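Local coordinates for protein probable glutathione S-transferase 5 (Caenorhabditis elegans, PDB 1ZL9) that catalyses the conjugation of reduced glutathione to a wide range of hydrophobic electrophiles, both exogenous and endogenous, as a sigma-class glutathione transferase, at residues K98-E103 with K133-L138; L160-H165 with P180-H185; T45-A48 with P54-E57. All coordinates share one frame; numbering follows the deposited sequence.

In the fold
Contacts 1 and 2 are buried helix packings inside the helical C-terminal domain, whereas contact 3 lies in the N-terminal domain, its centre about 28 Å and 30 Å from theirs. The first two touch each other: Tyr135 lies against Leu182, and Leu138 against Ile162, so that helices 84-112, 119-145, 157-171 and 180-191 share one largely apolar interior. Contact 1 adds a salt bridge near the surface to its pair of aromatic rings, and Asp99 beside it reaches a glutathione. In contact 2 aliphatic groups meet a histidine that bonds weakly to backbone carbonyls. Contact 3 is purely apolar, one phenyl ring against two alanine methyls, between a loop and the start of strand 55-58, beside the glutathione pocket.

Contact 1: K98-E103 with K133-L138; sequences KDYSSE and KFYGFL. With GSH (glutathione), chain D.
Lys133 and Glu103 form a salt bridge in which the two side chains cross at about a right angle. Glu103 is extended beyond CG, while Lys133 bends at chi3 and chi4; the modelled 2.5 Å from Lys133 NZ to Glu103 OE1 is very short and its exact value doubtful. Glu103 OE2 lies farther off, 3.1 Å from Lys133 NZ. Next, Phe134 makes the buried centre of the contact. Its CG is anti to the backbone N (chi1 176°), and one face of its ring receives Tyr100 CB, which is 3.7 Å from Phe134 CG and makes a CH-pi contact. The two ring planes are nearly parallel, at 13°, but slid apart with centroids 5.0 Å from each other, so overlap is slight. Tyr135 touches more loosely, its CE1 4.4 Å from Tyr100 OH, and its own hydroxyl bonds to Ser166. Elsewhere on helix 84-112, Asp99 OD2 accepts a 2.6 Å hydrogen bond from N1 of a glutathione also hydrogen-bonded to Trp39 and Ser66 of the second subunit. The two segments run nearly antiparallel (161°); helix 157-171 packs against Phe134, Tyr135 and Leu138, and Leu182 of helix 180-191 against Tyr135 and Leu138.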
loop_
_atom_site.group_PDB
_atom_site.type_symbol
_atom_site.label_atom_id
_atom_site.label_comp_id
_atom_site.label_asym_id
_atom_site.label_seq_id
_atom_site.Cartn_x
_atom_site.Cartn_y
_atom_site.Cartn_z
ATOM N N LYS A 98 -0.600 -1.368 -6.894
ATOM C CA LYS A 98 -0.661 -2.584 -6.080
ATOM C C LYS A 98 -1.886 -3.420 -6.336
ATOM O O LYS A 98 -1.773 -4.628 -6.368
ATOM C CB LYS A 98 -0.693 -2.265 -4.583
ATOM C CG LYS A 98 0.503 -2.435 -3.829
ATOM C CD LYS A 98 0.170 -2.540 -2.301
ATOM C CE LYS A 98 1.348 -2.069 -1.429
ATOM N NZ LYS A 98 2.446 -3.047 -1.362
ATOM N N ASP A 99 -3.075 -2.800 -6.428
ATOM C CA ASP A 99 -4.314 -3.530 -6.748
ATOM C C ASP A 99 -4.224 -4.215 -8.130
ATOM O O ASP A 99 -4.598 -5.340 -8.279
ATOM C CB ASP A 99 -5.527 -2.599 -6.702
ATOM C CG ASP A 99 -5.851 -2.107 -5.301
ATOM O OD1 ASP A 99 -5.323 -2.677 -4.316
ATOM O OD2 ASP A 99 -6.697 -1.175 -5.100
ATOM N N TYR A 100 -3.701 -3.516 -9.138
ATOM C CA TYR A 100 -3.496 -4.083 -10.447
ATOM C C TYR A 100 -2.563 -5.268 -10.321
ATOM O O TYR A 100 -2.820 -6.335 -10.876
ATOM C CB TYR A 100 -2.868 -3.041 -11.383
ATOM C CG TYR A 100 -2.056 -3.572 -12.539
ATOM C CD1 TYR A 100 -2.671 -4.240 -13.587
ATOM C CD2 TYR A 100 -0.680 -3.373 -12.616
ATOM C CE1 TYR A 100 -1.881 -4.741 -14.677
ATOM C CE2 TYR A 100 0.079 -3.840 -13.679
ATOM C CZ TYR A 100 -0.523 -4.495 -14.717
ATOM O OH TYR A 100 0.207 -4.953 -15.801
ATOM N N SER A 101 -1.454 -5.075 -9.626
ATOM C CA SER A 101 -0.462 -6.134 -9.511
ATOM C C SER A 101 -1.065 -7.358 -8.821
ATOM O O SER A 101 -0.704 -8.502 -9.176
ATOM C CB SER A 101 0.794 -5.685 -8.766
ATOM O OG SER A 101 1.258 -4.489 -9.351
ATOM N N SER A 102 -1.979 -7.138 -7.871
ATOM C CA SER A 102 -2.665 -8.250 -7.204
ATOM C C SER A 102 -3.584 -8.958 -8.136
ATOM O O SER A 102 -3.634 -10.198 -8.090
ATOM C CB SER A 102 -3.527 -7.893 -5.967
ATOM O OG SER A 102 -2.730 -7.274 -5.022
ATOM N N GLU A 103 -4.281 -8.222 -8.995
ATOM C CA GLU A 103 -5.193 -8.847 -9.912
ATOM C C GLU A 103 -4.430 -9.655 -10.953
ATOM O O GLU A 103 -4.891 -10.732 -11.387
ATOM C CB GLU A 103 -6.068 -7.819 -10.669
ATOM C CG GLU A 103 -7.057 -7.076 -9.780
ATOM C CD GLU A 103 -7.808 -5.920 -10.517
ATOM O OE1 GLU A 103 -8.520 -5.183 -9.766
ATOM O OE2 GLU A 103 -7.677 -5.736 -11.798
ATOM N N LYS A 133 -7.830 -2.105 -17.564
ATOM C CA LYS A 133 -8.459 -1.245 -16.570
ATOM C C LYS A 133 -7.445 -0.251 -15.981
ATOM O O LYS A 133 -7.687 0.942 -15.921
ATOM C CB LYS A 133 -9.057 -2.115 -15.491
ATOM C CG LYS A 133 -9.547 -1.416 -14.252
ATOM C CD LYS A 133 -10.373 -2.384 -13.355
ATOM C CE LYS A 133 -10.048 -2.308 -11.865
ATOM N NZ LYS A 133 -9.961 -3.769 -11.196
ATOM N N PHE A 134 -6.287 -0.760 -15.564
ATOM C CA PHE A 134 -5.353 0.048 -14.854
ATOM C C PHE A 134 -4.677 1.044 -15.769
ATOM O O PHE A 134 -4.495 2.166 -15.388
ATOM C CB PHE A 134 -4.274 -0.857 -14.169
ATOM C CG PHE A 134 -3.204 -0.051 -13.477
ATOM C CD1 PHE A 134 -1.882 -0.103 -13.898
ATOM C CD2 PHE A 134 -3.568 0.854 -12.459
ATOM C CE1 PHE A 134 -0.906 0.657 -13.255
ATOM C CE2 PHE A 134 -2.567 1.612 -11.799
ATOM C CZ PHE A 134 -1.245 1.529 -12.269
ATOM N N TYR A 135 -4.322 0.621 -16.986
ATOM C CA TYR A 135 -3.679 1.520 -17.947
ATOM C C TYR A 135 -4.653 2.646 -18.386
ATOM O O TYR A 135 -4.243 3.746 -18.659
ATOM C CB TYR A 135 -3.043 0.730 -19.092
ATOM C CG TYR A 135 -1.615 0.371 -18.734
ATOM C CD1 TYR A 135 -1.337 -0.487 -17.645
ATOM C CD2 TYR A 135 -0.533 0.930 -19.433
ATOM C CE1 TYR A 135 -0.006 -0.746 -17.223
ATOM C CE2 TYR A 135 0.780 0.711 -19.034
ATOM C CZ TYR A 135 1.065 -0.147 -17.930
ATOM O OH TYR A 135 2.391 -0.386 -17.562
ATOM N N GLY A 136 -5.938 2.406 -18.339
ATOM C CA GLY A 136 -6.900 3.478 -18.619
ATOM C C GLY A 136 -6.836 4.517 -17.515
ATOM O O GLY A 136 -6.883 5.715 -17.790
ATOM N N PHE A 137 -6.632 4.076 -16.274
ATOM C CA PHE A 137 -6.461 5.038 -15.214
ATOM C C PHE A 137 -5.125 5.825 -15.388
ATOM O O PHE A 137 -5.072 7.030 -15.108
ATOM C CB PHE A 137 -6.464 4.375 -13.867
ATOM C CG PHE A 137 -7.739 3.686 -13.510
ATOM C CD1 PHE A 137 -7.704 2.500 -12.825
ATOM C CD2 PHE A 137 -8.972 4.265 -13.767
ATOM C CE1 PHE A 137 -8.943 1.851 -12.448
ATOM C CE2 PHE A 137 -10.176 3.615 -13.377
ATOM C CZ PHE A 137 -10.132 2.422 -12.729
ATOM N N LEU A 138 -4.066 5.155 -15.838
ATOM C CA LEU A 138 -2.786 5.819 -16.047
ATOM C C LEU A 138 -2.980 6.969 -17.078
ATOM O O LEU A 138 -2.480 8.081 -16.908
ATOM C CB LEU A 138 -1.722 4.860 -16.513
ATOM C CG LEU A 138 -1.268 3.875 -15.416
ATOM C CD1 LEU A 138 -0.268 2.895 -16.131
ATOM C CD2 LEU A 138 -0.558 4.568 -14.330
HETATM N N1 GSH D . -7.178 -0.458 -2.627
HETATM C CA1 GSH D . -8.499 0.001 -2.359
HETATM C C1 GSH D . -8.555 0.916 -1.199
HETATM O O11 GSH D . -9.294 2.071 -1.011
HETATM O O12 GSH D . -7.820 0.607 -0.137
HETATM C CB1 GSH D . -9.623 -0.947 -2.454
HETATM C CG1 GSH D . -10.910 -0.156 -2.730
HETATM C CD1 GSH D . -12.124 -1.076 -2.774
HETATM O OE1 GSH D . -11.908 -2.396 -2.918
HETATM N N2 GSH D . -13.345 -0.577 -2.678
HETATM C CA2 GSH D . -14.561 -1.396 -2.652
HETATM C C2 GSH D . -15.591 -0.905 -3.613
HETATM O O2 GSH D . -15.817 0.435 -3.705
HETATM C CB2 GSH D . -15.115 -1.313 -1.249
HETATM S SG2 GSH D . -16.598 -2.331 -1.142
HETATM N N3 GSH D . -16.308 -1.752 -4.324
HETATM C CA3 GSH D . -17.435 -1.348 -5.129
HETATM C C3 GSH D . -17.162 -1.370 -6.606
HETATM O O31 GSH D . -15.903 -1.743 -7.090
HETATM O O32 GSH D . -18.081 -1.001 -7.461
#

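Contact 2: L160-H165 with P180-H185; sequences LAIAQH and PELKAH
Ile162 and Ala163 meet Leu182 and His185 in the all-helical GST C-terminal domain, where the two segments cross steeply, their directions 109° apart and their axes 9.4 Å apart at closest approach. The apolar part is small. Ile162 CG2, anti to the backbone N, lies 4.1 Å from Leu182 CD1, the branch that faces helix 157-171. Ile162 CG2 also approaches the imidazole obliquely, 4.2 Å from His185 NE2. Ala163 CB touches the same ring, 4.0 Å from both His185 CD2 and His185 NE2. Around this patch Leu138 from helix 119-145 packs on Ile162, and Tyr135 and Val139 pack on Leu182, which joins three helices in one apolar layer.

The polar part belongs to His185. Its CG stands anti to the backbone N (chi1 166°), which carries the imidazole across to the neighbouring helix. ND1 makes a weak hydrogen bond to Gly148 O and NE2 another to Asp159 O, so the buried ring ties the loop near Gly148 to the first turn of helix 157-171. If both bonds hold, each nitrogen might carry a proton. Ala163 N lies in the ring plane at its edge, 3.9 Å from His185 NE2.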
loop_
_atom_site.group_PDB
_atom_site.type_symbol
_atom_site.label_atom_id
_atom_site.label_comp_id
_atom_site.label_asym_id
_atom_site.label_seq_id
_atom_site.Cartn_x
_atom_site.Cartn_y
_atom_site.Cartn_z
ATOM N N LEU A 160 8.870 6.255 -12.352
ATOM C CA LEU A 160 9.922 5.263 -12.487
ATOM C C LEU A 160 9.338 3.862 -12.488
ATOM O O LEU A 160 9.747 3.027 -13.319
ATOM C CB LEU A 160 10.986 5.378 -11.358
ATOM C CG LEU A 160 11.773 6.684 -11.416
ATOM C CD1 LEU A 160 12.585 6.900 -10.162
ATOM C CD2 LEU A 160 12.736 6.820 -12.542
ATOM N N ALA A 161 8.452 3.597 -11.546
ATOM C CA ALA A 161 7.865 2.259 -11.409
ATOM C C ALA A 161 7.003 1.911 -12.631
ATOM O O ALA A 161 7.128 0.804 -13.211
ATOM C CB ALA A 161 7.076 2.075 -10.079
ATOM N N ILE A 162 6.184 2.851 -13.068
ATOM C CA ILE A 162 5.281 2.545 -14.160
ATOM C C ILE A 162 6.058 2.426 -15.475
ATOM O O ILE A 162 5.799 1.561 -16.284
ATOM C CB ILE A 162 4.168 3.642 -14.246
ATOM C CG1 ILE A 162 3.204 3.580 -13.015
ATOM C CG2 ILE A 162 3.420 3.548 -15.513
ATOM C CD1 ILE A 162 2.541 2.240 -12.780
ATOM N N ALA A 163 6.988 3.341 -15.729
ATOM C CA ALA A 163 7.827 3.221 -16.913
ATOM C C ALA A 163 8.588 1.926 -16.984
ATOM O O ALA A 163 8.689 1.327 -18.043
ATOM C CB ALA A 163 8.823 4.371 -17.044
ATOM N N GLN A 164 9.058 1.433 -15.853
ATOM C CA GLN A 164 9.815 0.180 -15.865
ATOM C C GLN A 164 8.874 -1.034 -16.149
ATOM O O GLN A 164 9.216 -1.956 -16.889
ATOM C CB GLN A 164 10.504 -0.010 -14.512
ATOM C CG GLN A 164 11.413 -1.266 -14.496
ATOM C CD GLN A 164 12.425 -1.327 -15.632
ATOM O OE1 GLN A 164 12.346 -2.196 -16.544
ATOM N NE2 GLN A 164 13.348 -0.405 -15.619
ATOM N N HIS A 165 7.677 -0.978 -15.611
ATOM C CA HIS A 165 6.647 -2.035 -15.885
ATOM C C HIS A 165 6.267 -2.033 -17.383
ATOM O O HIS A 165 6.315 -3.048 -18.062
ATOM C CB HIS A 165 5.408 -1.849 -14.987
ATOM C CG HIS A 165 4.374 -2.936 -15.158
ATOM N ND1 HIS A 165 3.992 -3.397 -16.382
ATOM C CD2 HIS A 165 3.687 -3.686 -14.278
ATOM C CE1 HIS A 165 3.070 -4.336 -16.252
ATOM N NE2 HIS A 165 2.873 -4.535 -14.995
ATOM N N PRO A 180 -0.885 4.156 -26.425
ATOM C CA PRO A 180 0.323 4.775 -26.989
ATOM C C PRO A 180 0.925 5.802 -26.021
ATOM O O PRO A 180 2.134 5.994 -26.018
ATOM C CB PRO A 180 -0.181 5.433 -28.299
ATOM C CG PRO A 180 -1.677 5.515 -28.159
ATOM C CD PRO A 180 -2.106 4.386 -27.243
ATOM N N GLU A 181 0.084 6.413 -25.195
ATOM C CA GLU A 181 0.498 7.353 -24.211
ATOM C C GLU A 181 1.509 6.754 -23.213
ATOM O O GLU A 181 2.411 7.460 -22.768
ATOM C CB GLU A 181 -0.730 7.872 -23.441
ATOM C CG GLU A 181 -1.804 8.549 -24.352
ATOM C CD GLU A 181 -2.910 7.567 -24.805
ATOM O OE1 GLU A 181 -2.722 6.330 -24.767
ATOM O OE2 GLU A 181 -3.992 8.032 -25.202
ATOM N N LEU A 182 1.321 5.489 -22.840
ATOM C CA LEU A 182 2.175 4.850 -21.817
ATOM C C LEU A 182 3.453 4.313 -22.415
ATOM O O LEU A 182 4.480 4.238 -21.725
ATOM C CB LEU A 182 1.428 3.755 -21.043
ATOM C CG LEU A 182 0.636 4.225 -19.859
ATOM C CD1 LEU A 182 1.574 4.943 -18.853
ATOM C CD2 LEU A 182 -0.569 5.119 -20.253
ATOM N N LYS A 183 3.439 4.019 -23.723
ATOM C CA LYS A 183 4.668 3.749 -24.423
ATOM C C LYS A 183 5.490 5.008 -24.554
ATOM O O LYS A 183 6.682 4.923 -24.375
ATOM C CB LYS A 183 4.411 3.112 -25.795
ATOM C CG LYS A 183 5.639 3.023 -26.675
ATOM C CD LYS A 183 5.308 2.410 -28.014
ATOM C CE LYS A 183 6.532 2.460 -29.009
ATOM N NZ LYS A 183 7.245 1.149 -28.883
ATOM N N ALA A 184 4.869 6.167 -24.870
ATOM C CA ALA A 184 5.590 7.424 -24.870
ATOM C C ALA A 184 6.132 7.746 -23.463
ATOM O O ALA A 184 7.292 8.198 -23.316
ATOM C CB ALA A 184 4.748 8.576 -25.388
ATOM N N HIS A 185 5.314 7.533 -22.437
ATOM C CA HIS A 185 5.776 7.793 -21.049
ATOM C C HIS A 185 6.979 6.968 -20.698
ATOM O O HIS A 185 7.971 7.529 -20.177
ATOM C CB HIS A 185 4.650 7.597 -20.071
ATOM C CG HIS A 185 5.061 7.505 -18.636
ATOM N ND1 HIS A 185 4.997 8.570 -17.766
ATOM C CD2 HIS A 185 5.460 6.440 -17.905
ATOM C CE1 HIS A 185 5.403 8.172 -16.564
ATOM N NE2 HIS A 185 5.685 6.881 -16.625
#

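Contact 3: T45-A48 with P54-E57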
loop_
_atom_site.group_PDB
_atom_site.type_symbol
_atom_site.label_atom_id
_atom_site.label_comp_id
_atom_site.label_asym_id
_atom_site.label_seq_id
_atom_site.Cartn_x
_atom_site.Cartn_y
_atom_site.Cartn_z
ATOM N N THR A 45 17.004 -16.414 9.736
ATOM C CA THR A 45 17.722 -15.434 10.553
ATOM C C THR A 45 16.815 -14.353 11.257
ATOM O O THR A 45 17.257 -13.629 12.183
ATOM C CB THR A 45 18.804 -14.817 9.597
ATOM O OG1 THR A 45 19.252 -15.834 8.666
ATOM C CG2 THR A 45 20.084 -14.437 10.322
ATOM N N CYS A 46 15.533 -14.305 10.860
ATOM C CA CYS A 46 14.681 -13.128 11.019
ATOM C C CYS A 46 15.437 -11.878 10.619
ATOM O O CYS A 46 15.353 -10.860 11.302
ATOM C CB CYS A 46 14.149 -12.988 12.458
ATOM S SG CYS A 46 13.347 -14.496 13.116
ATOM N N ALA A 47 16.201 -11.918 9.532
ATOM C CA ALA A 47 16.798 -10.665 9.093
ATOM C C ALA A 47 15.606 -9.763 8.703
ATOM O O ALA A 47 15.400 -8.719 9.297
ATOM C CB ALA A 47 17.799 -10.857 7.946
ATOM N N ALA A 48 14.758 -10.219 7.800
ATOM C CA ALA A 48 13.735 -9.343 7.243
ATOM C C ALA A 48 12.607 -9.090 8.252
ATOM O O ALA A 48 12.080 -10.039 8.815
ATOM C CB ALA A 48 13.204 -9.966 5.951
ATOM N N PRO A 54 11.710 -6.877 -0.685
ATOM C CA PRO A 54 12.923 -6.188 -0.213
ATOM C C PRO A 54 12.901 -5.646 1.202
ATOM O O PRO A 54 11.838 -5.524 1.824
ATOM C CB PRO A 54 13.004 -4.989 -1.188
ATOM C CG PRO A 54 11.555 -4.674 -1.457
ATOM C CD PRO A 54 10.884 -5.991 -1.523
ATOM N N PHE A 55 14.084 -5.365 1.737
ATOM C CA PHE A 55 14.199 -4.485 2.879
ATOM C C PHE A 55 15.427 -3.632 2.711
ATOM O O PHE A 55 16.350 -3.986 1.977
ATOM C CB PHE A 55 14.140 -5.219 4.239
ATOM C CG PHE A 55 15.333 -6.076 4.534
ATOM C CD1 PHE A 55 16.467 -5.541 5.123
ATOM C CD2 PHE A 55 15.321 -7.405 4.214
ATOM C CE1 PHE A 55 17.587 -6.375 5.412
ATOM C CE2 PHE A 55 16.379 -8.237 4.516
ATOM C CZ PHE A 55 17.517 -7.732 5.130
ATOM N N LEU A 56 15.368 -2.449 3.308
ATOM C CA LEU A 56 16.411 -1.461 3.194
ATOM C C LEU A 56 17.010 -1.296 4.581
ATOM O O LEU A 56 16.284 -1.257 5.560
ATOM C CB LEU A 56 15.839 -0.128 2.755
ATOM C CG LEU A 56 16.763 1.067 2.766
ATOM C CD1 LEU A 56 17.664 0.967 1.550
ATOM C CD2 LEU A 56 16.029 2.406 2.779
ATOM N N GLU A 57 18.316 -1.224 4.641
ATOM C CA GLU A 57 19.000 -0.828 5.889
ATOM C C GLU A 57 19.557 0.597 5.806
ATOM O O GLU A 57 20.224 0.958 4.819
ATOM C CB GLU A 57 20.105 -1.817 6.169
ATOM C CG GLU A 57 19.635 -3.115 6.757
ATOM C CD GLU A 57 20.759 -4.180 6.700
ATOM O OE1 GLU A 57 20.991 -4.848 5.660
ATOM O OE2 GLU A 57 21.449 -4.324 7.702
#
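The phenyl ring of Phe55 is the one flat group that carries this contact, and two methyls meet it at a slant, squarely over neither a face nor an edge. Ala48 CB is the nearer, 3.7 Å from Phe55 CD2 and 3.9 Å from Phe55 CE2, so it meets the CD2-CE2 side of the ring obliquely. Ala48 CA follows close behind, 3.9 Å from Phe55 CD2. Ala47 CB comes to the far end, 4.2 Å from Phe55 CZ. Beyond the two segments, Pro49, Thr7 and Lys62 also pack on this side chain.

The ring gets there because CG of Phe55 sits between the backbone N and the carbonyl carbon (chi1 69°), which extends the phenyl group from the strand toward the loop. No hydrogen bond joins the segments; the contact is wholly apolar, and the backbone of Phe55 pairs instead with Thr7 of strand 4-9. The loop arrives from helix 39-44, which ends in a Schellman motif at Cys46, where phi is positive at 44°. Just after that turn, Ala47 and Ala48 reach the ring, and Ala47 O makes a weak hydrogen bond to Lys62 NZ.

Pro54, preceded by a cis peptide bond, leads into strand 55-58 and touches glutathione, and the Ala48 side chain lies about 7 Å from a bound glutathione. A cis-proline at the start of this strand is a hallmark of the thioredoxin-like fold, here the glutathione-binding domain of a GST.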